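PDB 6CHU: citrate lyase subunit beta-like protein from Mycobacterium tuberculosis H37Rv, which is a magnesium-binding, bifunctional enzyme of the HpcH/HpaI aldolase family, with lyase activity, that serves in itaconate dissimilation and leucine catabolism. Local coordinates for the interface of chains A and B. Coordinates in Å, arbitrary orientation; residue numbers count along the deposited sequence, not the author numbering. Chains: chain A/B, Citrate lyase subunit beta-like protein.

Contact 1: the interface of chains A and B. Residues chain A 176, 179-180; chain B 122, 126, 147, 150-151.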
loop_
_atom_site.group_PDB
_atom_site.type_symbol
_atom_site.label_atom_id
_atom_site.label_comp_id
_atom_site.label_asym_id
_atom_site.label_seq_id
_atom_site.Cartn_x
_atom_site.Cartn_y
_atom_site.Cartn_z
ATOM N N LEU A 176 -5.930 6.830 -4.232
ATOM C CA LEU A 176 -7.075 6.236 -3.551
ATOM C C LEU A 176 -7.674 7.192 -2.523
ATOM O O LEU A 176 -8.904 7.315 -2.420
ATOM C CB LEU A 176 -6.648 4.921 -2.899
ATOM C CG LEU A 176 -6.298 3.796 -3.881
ATOM C CD1 LEU A 176 -5.514 2.705 -3.138
ATOM C CD2 LEU A 176 -7.554 3.216 -4.514
ATOM N N SER A 179 -9.599 9.965 -4.392
ATOM C CA SER A 179 -10.832 9.517 -5.017
ATOM C C SER A 179 -11.870 9.090 -3.987
ATOM O O SER A 179 -13.072 9.243 -4.227
ATOM C CB SER A 179 -10.529 8.379 -5.993
ATOM O OG SER A 179 -11.687 8.028 -6.723
ATOM N N ALA A 180 -11.433 8.583 -2.829
ATOM C CA ALA A 180 -12.372 8.171 -1.789
ATOM C C ALA A 180 -13.176 9.347 -1.256
ATOM O O ALA A 180 -14.280 9.157 -0.732
ATOM C CB ALA A 180 -11.624 7.516 -0.627
ATOM N N ALA B 122 -12.346 3.226 -4.476
ATOM C CA ALA B 122 -11.329 3.837 -3.624
ATOM C C ALA B 122 -11.778 3.899 -2.171
ATOM O O ALA B 122 -10.985 3.634 -1.263
ATOM C CB ALA B 122 -10.987 5.234 -4.134
ATOM N N VAL B 126 -9.767 2.309 1.055
ATOM C CA VAL B 126 -9.377 3.115 2.214
ATOM C C VAL B 126 -9.961 2.546 3.499
ATOM O O VAL B 126 -9.346 2.651 4.573
ATOM C CB VAL B 126 -9.815 4.581 2.000
ATOM C CG1 VAL B 126 -9.682 5.391 3.280
ATOM C CG2 VAL B 126 -9.026 5.216 0.884
ATOM N N LEU B 147 -12.929 -0.896 -9.829
ATOM C CA LEU B 147 -11.988 0.011 -9.175
ATOM C C LEU B 147 -11.521 1.082 -10.153
ATOM O O LEU B 147 -11.643 2.283 -9.887
ATOM C CB LEU B 147 -10.803 -0.772 -8.609
ATOM C CG LEU B 147 -9.675 0.094 -8.042
ATOM C CD1 LEU B 147 -10.140 0.821 -6.798
ATOM C CD2 LEU B 147 -8.420 -0.739 -7.767
ATOM N N THR B 150 -14.477 3.474 -11.348
ATOM C CA THR B 150 -14.901 4.480 -10.382
ATOM C C THR B 150 -13.783 5.451 -10.032
ATOM O O THR B 150 -14.071 6.577 -9.616
ATOM C CB THR B 150 -15.456 3.803 -9.121
ATOM O OG1 THR B 150 -14.468 2.943 -8.540
ATOM C CG2 THR B 150 -16.694 2.968 -9.463
ATOM N N LEU B 151 -12.519 5.053 -10.208
ATOM C CA LEU B 151 -11.420 6.012 -10.118
ATOM C C LEU B 151 -11.453 7.035 -11.244
ATOM O O LEU B 151 -10.883 8.117 -11.098
ATOM C CB LEU B 151 -10.063 5.284 -10.136
ATOM C CG LEU B 151 -9.672 4.518 -8.869
ATOM C CD1 LEU B 151 -8.428 3.645 -9.110
ATOM C CD2 LEU B 151 -9.415 5.463 -7.700
HETATM O O HOH W 1 -10.894 9.812 -8.970
HETATM O O HOH W 2 -13.036 8.956 -8.693
#
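A:Ser179 and B:Ala122 meet where the C-terminal end of helix 165-180 of one subunit lies against helices 122-126 and 144-151 of the next, in the homotrimer that this TIM-barrel lyase forms. The patch hides 147 Å² of protein surface, and its apolar part centres on the methyl of B:Ala122. That methyl projects into the last turn of the chain A helix, where it touches the backbone of A:Leu176 and A:Ala180, with CB 3.4 Å from the carbonyl O of A:Leu176. The methyl of B:Ala122 thus rests directly on main-chain atoms of the chain A helix. Around it, A:Ser179 CB packs on one flank and the CD2 branch of A:Leu176 on another, the latter lying over the backbone of B:Ala122 with CD2 3.9 Å from CA. Farther along helix 122-126, B:Val126 turns one branch to chain A: CG2 stands beside the backbone N, opposite the carbonyl carbon, and reaches the methyl of A:Ala180 (CG2 to CB 3.8 Å). From helix 144-151, B:Leu151 brings its CD2 methyl against both CB and OG of A:Ser179, with CD2 3.6 Å from CB. B:Leu147 adds little buried surface, its CD1 approaching the CD2 branch of A:Leu176 at 4.2 Å.

Among the residues described, the polar links seen pass through water. A:Ser179 OG lies anti to its own backbone N (chi1 -173°), which carries the hydroxyl past the B:Leu151 methyl towards the end of helix 144-151. There one water links it to the carbonyl O of B:Leu151, and another to that of B:Thr150; the two waters are modelled too near each other for both positions to be exact. Within chain B, the hydroxyl of B:Thr150 turns back on its own helix: OG1 donates to the carbonyl O of B:Leu147 at 3.2 Å, arriving from above the carbonyl plane, 38° out of it.

Contact 2: the interface of chains A and B. Residues chain A 168, 205; chain B 158, 165.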
loop_
_atom_site.group_PDB
_atom_site.type_symbol
_atom_site.label_atom_id
_atom_site.label_comp_id
_atom_site.label_asym_id
_atom_site.label_seq_id
_atom_site.Cartn_x
_atom_site.Cartn_y
_atom_site.Cartn_z
ATOM N N ARG A 168 5.972 4.187 -5.648
ATOM C CA ARG A 168 4.757 3.613 -6.218
ATOM C C ARG A 168 3.679 3.452 -5.157
ATOM O O ARG A 168 2.494 3.683 -5.424
ATOM C CB ARG A 168 5.069 2.270 -6.872
ATOM C CG ARG A 168 6.100 2.388 -7.977
ATOM C CD ARG A 168 6.692 1.022 -8.315
ATOM N NE ARG A 168 5.852 0.237 -9.208
ATOM C CZ ARG A 168 6.185 -0.070 -10.461
ATOM N NH1 ARG A 168 7.341 0.344 -10.963
ATOM N NH2 ARG A 168 5.364 -0.797 -11.213
ATOM N N ASP A 205 0.215 6.104 -17.963
ATOM C CA ASP A 205 -0.067 5.280 -16.791
ATOM C C ASP A 205 -1.003 6.002 -15.829
ATOM O O ASP A 205 -1.950 5.408 -15.298
ATOM C CB ASP A 205 1.237 4.935 -16.072
ATOM C CG ASP A 205 1.974 3.758 -16.685
ATOM O OD1 ASP A 205 1.542 3.237 -17.741
ATOM O OD2 ASP A 205 3.001 3.347 -16.088
ATOM N N ARG B 158 -1.665 -3.243 -17.839
ATOM C CA ARG B 158 -0.743 -2.756 -18.854
ATOM C C ARG B 158 -0.857 -3.607 -20.116
ATOM O O ARG B 158 -1.606 -4.585 -20.180
ATOM C CB ARG B 158 0.698 -2.792 -18.350
ATOM C CG ARG B 158 0.921 -2.156 -17.013
ATOM C CD ARG B 158 2.404 -2.064 -16.728
ATOM N NE ARG B 158 2.637 -1.613 -15.363
ATOM C CZ ARG B 158 2.504 -0.354 -14.959
ATOM N NH1 ARG B 158 2.136 0.589 -15.820
ATOM N NH2 ARG B 158 2.735 -0.036 -13.692
ATOM N N ASP B 165 -0.448 -0.383 -11.085
ATOM C CA ASP B 165 0.012 -0.333 -9.696
ATOM C C ASP B 165 -1.133 -0.161 -8.701
ATOM O O ASP B 165 -1.137 -0.807 -7.641
ATOM C CB ASP B 165 1.043 0.783 -9.520
ATOM C CG ASP B 165 2.425 0.393 -10.027
ATOM O OD1 ASP B 165 2.606 -0.774 -10.456
ATOM O OD2 ASP B 165 3.335 1.257 -9.992
HETATM O O HOH W 3 2.655 2.409 -13.349
#
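The N-terminal turns of helix 165-180 from both subunits take part in this charged patch of the trimer interface, joined by helix 196-209 of chain A and a loop of chain B. A:Arg168, one turn into its helix, reaches across to B:Asp165, the first residue of the same helix in the partner. Their salt bridge has A:Arg168 NE 2.8 Å from B:Asp165 OD2, but the N-H of NE points elsewhere, making this close approach electrostatic. The hydrogen bond comes from the neighbouring nitrogen: NH2 donates to OD1 at 2.9 Å, with 149° at the hydrogen, using the syn lone pair of that carboxylate oxygen. A bend at chi3 (82°) turns the guanidinium off the line of the aliphatic chain, bringing NE and NH2 both to the carboxylate. The two planes stand 49° apart, a twisted pairing, not a coplanar fork, with OD2 lying well off the guanidinium plane.

B:Arg158 comes from the loop with its chain extended from CG to NE, crossing A:Asp205 at about a right angle. NH1 donates to A:Asp205 OD2 at 2.9 Å; the oxygen is met from above the carboxylate plane, and the bond is bent at the hydrogen. Water 3 gives this pair a second link, lying 2.9 Å from A:Asp205 OD2 and also bonded to B:Arg158 NH2.

The two pairs are coupled inside chain B, where B:Arg158 NH2 makes a weak 3.3 Å hydrogen bond to B:Asp165 OD1. That oxygen therefore faces an arginine from each subunit, which probably favours its charged form, while B:Arg158 lies between two carboxylates. The resulting chain of alternating charges, A:Arg168, B:Asp165, B:Arg158 and A:Asp205, ties two helices of one subunit to a helix start and loop of the next, and probably helps to set their register in the homotrimer.

Contact 1 and contact 2 belong to the same subunit interface, their C-alpha centres about 15 Å apart. Helix 165-180 of chain A runs through both: its start contributes to contact 2 and its last turns to contact 1, so the partner is met at both ends of one rod. Chain B answers with different elements, helices 122-126 and 144-151 at contact 1, then a loop and the beginning of its own helix 165-180 at contact 2. Close apolar packing with water bridges at one end and paired charges at the other probably fix the helix's tilt as the homotrimer assembles.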